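PDB 4BJT: Dna-binding protein RAP1 from Saccharomyces cerevisiae, which binds DNA at repressor/activator sites and telomeres, and through its C-terminal domain takes up the Rap1-binding module of Rif1. Local coordinates for residues Ser53-Tyr58 / Thr187-Met192; Asp167-Leu170 / Glu176-Arg179. One frame throughout, in Å; residues are numbered along the deposited sequence.

Contact 1: residues Ser53-Tyr58 / Thr187-Met192; sequences SNEDIY and TGRMEM. With EDO (1,2-ethanediol), chain I.
Glu-55 and Arg-189 meet head-on and are the only residues of the two segments that touch; the nearest CA atoms, their own, stand 13.3 Å apart. A long glutamate and arginine can cover this distance and pair their charges at the end of it.

The salt bridge is the end-on, two-nitrogen kind. Arg-189 NH1 reaches Glu-55 OE2 at 2.8 Å with an almost straight N-H...O angle of 178°, while Arg-189 NH2 donates a hydrogen bond to Glu-55 OE1 at 2.9 Å. Both oxygens are met on the syn side, OE2 from a little out of the carboxylate plane, and the two flat groups are nearly coplanar, 22° apart. Two parallel bonds of this sort fix the rotation of both groups. Each chain is stretched toward the other: Arg-189 runs extended from CG to NE, and Glu-55 has CG anti to its carbonyl carbon (chi1 -64°) and continues straight. Further polar partners are Arg-142, which forms a second salt bridge with Glu-55 OE1, and the carbonyl of His-185, which accepts from Arg-189 NH1. With an alanine at Glu-55, Arg-189 and Arg-142 would probably lose their shared carboxylate and be left as two neighbouring positive charges with freer side chains.

A side-chain cap and a backbone turn shape the glutamate's own segment. Ser-53 OG accepts from Glu-55 N at 3.1 Å, a capping bond, and a type I turn from Ser-53 to Asp-56 is closed by Asp-56 N on Ser-53 O.

A 1,2-ethanediol, probably from the crystallisation liquor, has C1 over one face of the Tyr-58 ring, its O2 bonded weakly to Ile-57 O at 3.4 Å.

The whole is a surface salt bridge of bidentate carboxylate-guanidinium type, tying a capped turn near the start of the model to the C-terminal helix 187-198.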
loop_
_atom_site.group_PDB
_atom_site.type_symbol
_atom_site.label_atom_id
_atom_site.label_comp_id
_atom_site.label_asym_id
_atom_site.label_seq_id
_atom_site.Cartn_x
_atom_site.Cartn_y
_atom_site.Cartn_z
ATOM N N SER C 53 -17.887 -0.172 -4.798
ATOM C CA SER C 53 -16.867 0.554 -5.527
ATOM C C SER C 53 -16.299 -0.346 -6.605
ATOM O O SER C 53 -16.008 -1.526 -6.357
ATOM C CB SER C 53 -15.745 0.996 -4.590
ATOM O OG SER C 53 -14.680 1.597 -5.312
ATOM N N ASN C 54 -16.068 0.216 -7.789
ATOM C CA ASN C 54 -15.433 -0.536 -8.871
ATOM C C ASN C 54 -13.928 -0.763 -8.608
ATOM O O ASN C 54 -13.281 -1.476 -9.375
ATOM C CB ASN C 54 -15.693 0.103 -10.209
ATOM C CG ASN C 54 -15.086 1.445 -10.390
ATOM O OD1 ASN C 54 -14.296 1.923 -9.555
ATOM N ND2 ASN C 54 -15.490 2.117 -11.461
ATOM N N GLU C 55 -13.376 -0.206 -7.521
ATOM C CA GLU C 55 -11.997 -0.486 -7.112
ATOM C C GLU C 55 -11.905 -1.879 -6.484
ATOM O O GLU C 55 -10.779 -2.356 -6.264
ATOM C CB GLU C 55 -11.495 0.514 -6.074
ATOM C CG GLU C 55 -11.404 1.938 -6.574
ATOM C CD GLU C 55 -10.838 2.897 -5.550
ATOM O OE1 GLU C 55 -10.450 2.448 -4.450
ATOM O OE2 GLU C 55 -10.774 4.113 -5.846
ATOM N N ASP C 56 -13.045 -2.531 -6.169
ATOM C CA ASP C 56 -13.003 -3.838 -5.528
ATOM C C ASP C 56 -12.265 -4.889 -6.363
ATOM O O ASP C 56 -11.713 -5.824 -5.787
ATOM C CB ASP C 56 -14.388 -4.304 -5.093
ATOM C CG ASP C 56 -15.409 -4.541 -6.182
ATOM O OD1 ASP C 56 -15.015 -4.577 -7.370
ATOM O OD2 ASP C 56 -16.606 -4.772 -5.841
ATOM N N ILE C 57 -12.138 -4.678 -7.681
ATOM C CA ILE C 57 -11.391 -5.598 -8.531
ATOM C C ILE C 57 -9.910 -5.652 -8.141
ATOM O O ILE C 57 -9.246 -6.656 -8.426
ATOM C CB ILE C 57 -11.549 -5.303 -10.039
ATOM C CG1 ILE C 57 -10.902 -3.963 -10.452
ATOM C CG2 ILE C 57 -13.032 -5.386 -10.446
ATOM C CD1 ILE C 57 -10.849 -3.732 -11.929
ATOM N N TYR C 58 -9.391 -4.588 -7.537
ATOM C CA TYR C 58 -7.988 -4.557 -7.099
ATOM C C TYR C 58 -7.789 -5.273 -5.757
ATOM O O TYR C 58 -6.661 -5.622 -5.403
ATOM C CB TYR C 58 -7.488 -3.114 -7.016
ATOM C CG TYR C 58 -7.502 -2.442 -8.370
ATOM C CD1 TYR C 58 -6.463 -2.631 -9.273
ATOM C CD2 TYR C 58 -8.574 -1.661 -8.768
ATOM C CE1 TYR C 58 -6.490 -2.042 -10.534
ATOM C CE2 TYR C 58 -8.614 -1.073 -10.027
ATOM C CZ TYR C 58 -7.560 -1.248 -10.900
ATOM O OH TYR C 58 -7.605 -0.737 -12.181
ATOM N N THR C 187 -11.068 12.466 -6.258
ATOM C CA THR C 187 -10.888 13.785 -5.681
ATOM C C THR C 187 -10.478 13.758 -4.221
ATOM O O THR C 187 -9.596 14.523 -3.820
ATOM C CB THR C 187 -12.193 14.571 -5.804
ATOM O OG1 THR C 187 -12.682 14.424 -7.136
ATOM C CG2 THR C 187 -12.016 16.030 -5.461
ATOM N N GLY C 188 -11.135 12.914 -3.437
ATOM C CA GLY C 188 -10.853 12.818 -2.008
ATOM C C GLY C 188 -9.412 12.469 -1.730
ATOM O O GLY C 188 -8.746 13.112 -0.913
ATOM N N ARG C 189 -8.897 11.448 -2.433
ATOM C CA ARG C 189 -7.480 11.073 -2.263
ATOM C C ARG C 189 -6.542 12.168 -2.752
ATOM O O ARG C 189 -5.482 12.387 -2.151
ATOM C CB ARG C 189 -7.149 9.784 -3.027
ATOM C CG ARG C 189 -7.820 8.558 -2.464
ATOM C CD ARG C 189 -7.089 7.320 -2.917
ATOM N NE ARG C 189 -7.712 6.080 -2.463
ATOM C CZ ARG C 189 -8.561 5.324 -3.174
ATOM N NH1 ARG C 189 -8.931 5.690 -4.403
ATOM N NH2 ARG C 189 -9.035 4.190 -2.663
ATOM N N MET C 190 -6.897 12.815 -3.867
ATOM C CA MET C 190 -6.076 13.898 -4.403
ATOM C C MET C 190 -5.974 15.054 -3.408
ATOM O O MET C 190 -4.863 15.540 -3.155
ATOM C CB MET C 190 -6.535 14.374 -5.765
ATOM C CG MET C 190 -5.609 15.436 -6.290
ATOM S SD MET C 190 -5.982 16.046 -7.905
ATOM C CE MET C 190 -7.465 17.046 -7.540
ATOM N N GLU C 191 -7.087 15.408 -2.767
ATOM C CA GLU C 191 -7.072 16.474 -1.767
ATOM C C GLU C 191 -6.227 16.053 -0.557
ATOM O O GLU C 191 -5.454 16.877 -0.036
ATOM C CB GLU C 191 -8.483 16.864 -1.349
ATOM C CG GLU C 191 -9.243 17.568 -2.457
ATOM C CD GLU C 191 -8.656 18.865 -2.990
ATOM O OE1 GLU C 191 -7.870 19.517 -2.265
ATOM O OE2 GLU C 191 -8.993 19.232 -4.141
ATOM N N MET C 192 -6.333 14.780 -0.117
ATOM C CA MET C 192 -5.512 14.332 1.006
ATOM C C MET C 192 -4.020 14.423 0.647
ATOM O O MET C 192 -3.201 14.877 1.463
ATOM C CB MET C 192 -5.850 12.908 1.440
ATOM C CG MET C 192 -5.054 12.505 2.674
ATOM S SD MET C 192 -5.413 10.859 3.286
ATOM C CE MET C 192 -6.770 11.211 4.314
HETATM C C1 EDO I . -7.560 -5.569 -11.777
HETATM O O1 EDO I . -6.616 -6.156 -10.871
HETATM C C2 EDO I . -8.215 -6.697 -12.601
HETATM O O2 EDO I . -9.023 -7.486 -11.754
#

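Contact 2: residues Asp167-Leu170 / Glu176-Arg179; sequences DESL and EQIR
Ser-169, Gln-177 and Ile-178 supply most of the surface buried where two successive helices approach each other. A small residue at the serine's place is consistent with the 5.5 Å between the CA atoms of Ser-169 and Gln-177.

Ser-169 aims its CB at the other helix, and OG, anti to the carbonyl carbon (chi1 -70°), lies 3.2 Å from Gln-177 OE1. Whether its proton goes there is unsettled, since Asp-165 O is a weak alternative within its own helix. A water also joins the pair: it sits 3.1 Å from Ser-169 OG and donates to Gln-177 O at 2.9 Å, linking the serine hydroxyl to the backbone of the other helix.

Gln-177 reaches across extended beyond CG, which brings OE1 to 3.4 Å from Ser-169 CA, while its CB packs on Ser-169 CB. The other end of the amide is taken as well, NE2 giving a hydrogen bond to Asp-174, which helps to set which way the amide faces.

Ile-178 rests its CD1 against the carbonyls of Ser-169 and Leu-170 as well as the Leu-170 methyl. Its CG1 branch, anti to the carbonyl carbon, carries CD1 to 3.5 Å from Ser-169 O, and the same methyl meets Leu-170 CD1 at 4.3 Å. A beta-branched chain whose longer arm, CG1-CD1, can reach across suits this place, touching the last turn of helix 164-171 with a single methyl.

Helix 164-171 and helix 175-185 follow each other through a short connection. Helix 187-198 packs on helix 164-171 through Leu-170, which touches Met-190, Arg-193 and Lys-194, and Asp-167 holds Arg-193 in a salt bridge.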
loop_
_atom_site.group_PDB
_atom_site.type_symbol
_atom_site.label_atom_id
_atom_site.label_comp_id
_atom_site.label_asym_id
_atom_site.label_seq_id
_atom_site.Cartn_x
_atom_site.Cartn_y
_atom_site.Cartn_z
ATOM N N ASP C 167 2.788 11.683 -8.090
ATOM C CA ASP C 167 3.142 12.848 -7.268
ATOM C C ASP C 167 3.666 14.003 -8.129
ATOM O O ASP C 167 3.339 15.150 -7.858
ATOM C CB ASP C 167 4.126 12.467 -6.167
ATOM C CG ASP C 167 3.506 11.665 -5.038
ATOM O OD1 ASP C 167 2.278 11.781 -4.828
ATOM O OD2 ASP C 167 4.269 10.949 -4.313
ATOM N N GLU C 168 4.379 13.697 -9.208
ATOM C CA GLU C 168 4.838 14.723 -10.141
ATOM C C GLU C 168 3.647 15.338 -10.895
ATOM O O GLU C 168 3.584 16.567 -11.046
ATOM C CB GLU C 168 5.888 14.139 -11.099
ATOM C CG GLU C 168 7.196 13.800 -10.404
ATOM C CD GLU C 168 7.954 14.970 -9.794
ATOM O OE1 GLU C 168 7.807 16.112 -10.288
ATOM O OE2 GLU C 168 8.694 14.742 -8.810
ATOM N N SER C 169 2.660 14.516 -11.295
ATOM C CA SER C 169 1.452 15.038 -11.936
ATOM C C SER C 169 0.693 15.965 -10.999
ATOM O O SER C 169 0.187 17.015 -11.438
ATOM C CB SER C 169 0.524 13.900 -12.369
ATOM O OG SER C 169 1.081 13.179 -13.454
ATOM N N LEU C 170 0.644 15.615 -9.708
ATOM C CA LEU C 170 -0.061 16.421 -8.719
ATOM C C LEU C 170 0.536 17.831 -8.626
ATOM O O LEU C 170 -0.202 18.804 -8.585
ATOM C CB LEU C 170 -0.010 15.714 -7.349
ATOM C CG LEU C 170 -0.802 16.371 -6.229
ATOM C CD1 LEU C 170 -2.274 16.520 -6.622
ATOM C CD2 LEU C 170 -0.656 15.588 -4.951
ATOM N N GLU C 176 -4.734 18.380 -17.809
ATOM C CA GLU C 176 -4.795 17.009 -18.341
ATOM C C GLU C 176 -4.224 15.987 -17.356
ATOM O O GLU C 176 -4.808 14.912 -17.174
ATOM C CB GLU C 176 -4.020 16.926 -19.673
ATOM C CG GLU C 176 -4.120 15.599 -20.418
ATOM C CD GLU C 176 -5.421 15.363 -21.163
ATOM O OE1 GLU C 176 -5.827 16.249 -21.950
ATOM O OE2 GLU C 176 -6.000 14.262 -21.011
ATOM N N GLN C 177 -3.059 16.298 -16.753
ATOM C CA GLN C 177 -2.420 15.395 -15.795
ATOM C C GLN C 177 -3.272 15.240 -14.546
ATOM O O GLN C 177 -3.404 14.125 -14.041
ATOM C CB GLN C 177 -1.011 15.873 -15.430
ATOM C CG GLN C 177 -0.021 15.733 -16.579
ATOM C CD GLN C 177 1.361 16.182 -16.172
ATOM O OE1 GLN C 177 1.982 15.590 -15.292
ATOM N NE2 GLN C 177 1.899 17.207 -16.814
ATOM N N ILE C 178 -3.896 16.343 -14.085
ATOM C CA ILE C 178 -4.793 16.306 -12.923
ATOM C C ILE C 178 -6.057 15.498 -13.248
ATOM O O ILE C 178 -6.507 14.731 -12.383
ATOM C CB ILE C 178 -5.099 17.733 -12.401
ATOM C CG1 ILE C 178 -3.823 18.407 -11.853
ATOM C CG2 ILE C 178 -6.211 17.735 -11.349
ATOM C CD1 ILE C 178 -3.184 17.741 -10.680
ATOM N N ARG C 179 -6.594 15.629 -14.477
ATOM C CA ARG C 179 -7.776 14.848 -14.892
ATOM C C ARG C 179 -7.465 13.348 -14.799
ATOM O O ARG C 179 -8.265 12.586 -14.251
ATOM C CB ARG C 179 -8.206 15.214 -16.332
ATOM C CG ARG C 179 -9.517 14.546 -16.765
ATOM C CD ARG C 179 -9.767 14.635 -18.272
ATOM N NE ARG C 179 -8.768 13.895 -19.050
ATOM C CZ ARG C 179 -8.718 12.570 -19.199
ATOM N NH1 ARG C 179 -9.625 11.788 -18.616
ATOM N NH2 ARG C 179 -7.757 12.015 -19.929
HETATM O O HOH W 1 -1.651 11.858 -14.050
#

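Contact 2 is nested inside the long chain segment that contact 1 closes, and their centres lie about 15 Å apart. Helix 187-198 relates them: Arg-189 faces out to the turn of residues 53-58, while the adjacent Met-190 turns toward the two helices of contact 2. There Met-190 CG packs 3.5 Å from Leu-170 CD1, and its sulfur, SD, lies 3.8 Å from Ile-178 CG2, so the methionine touches both of them. Contact 1 is a salt bridge at the surface, contact 2 a partly buried junction. Met-192, also in the segment 187-192, packs on an aromatic side chain of the bound peptide, placing contact 1's helix beside the ligand.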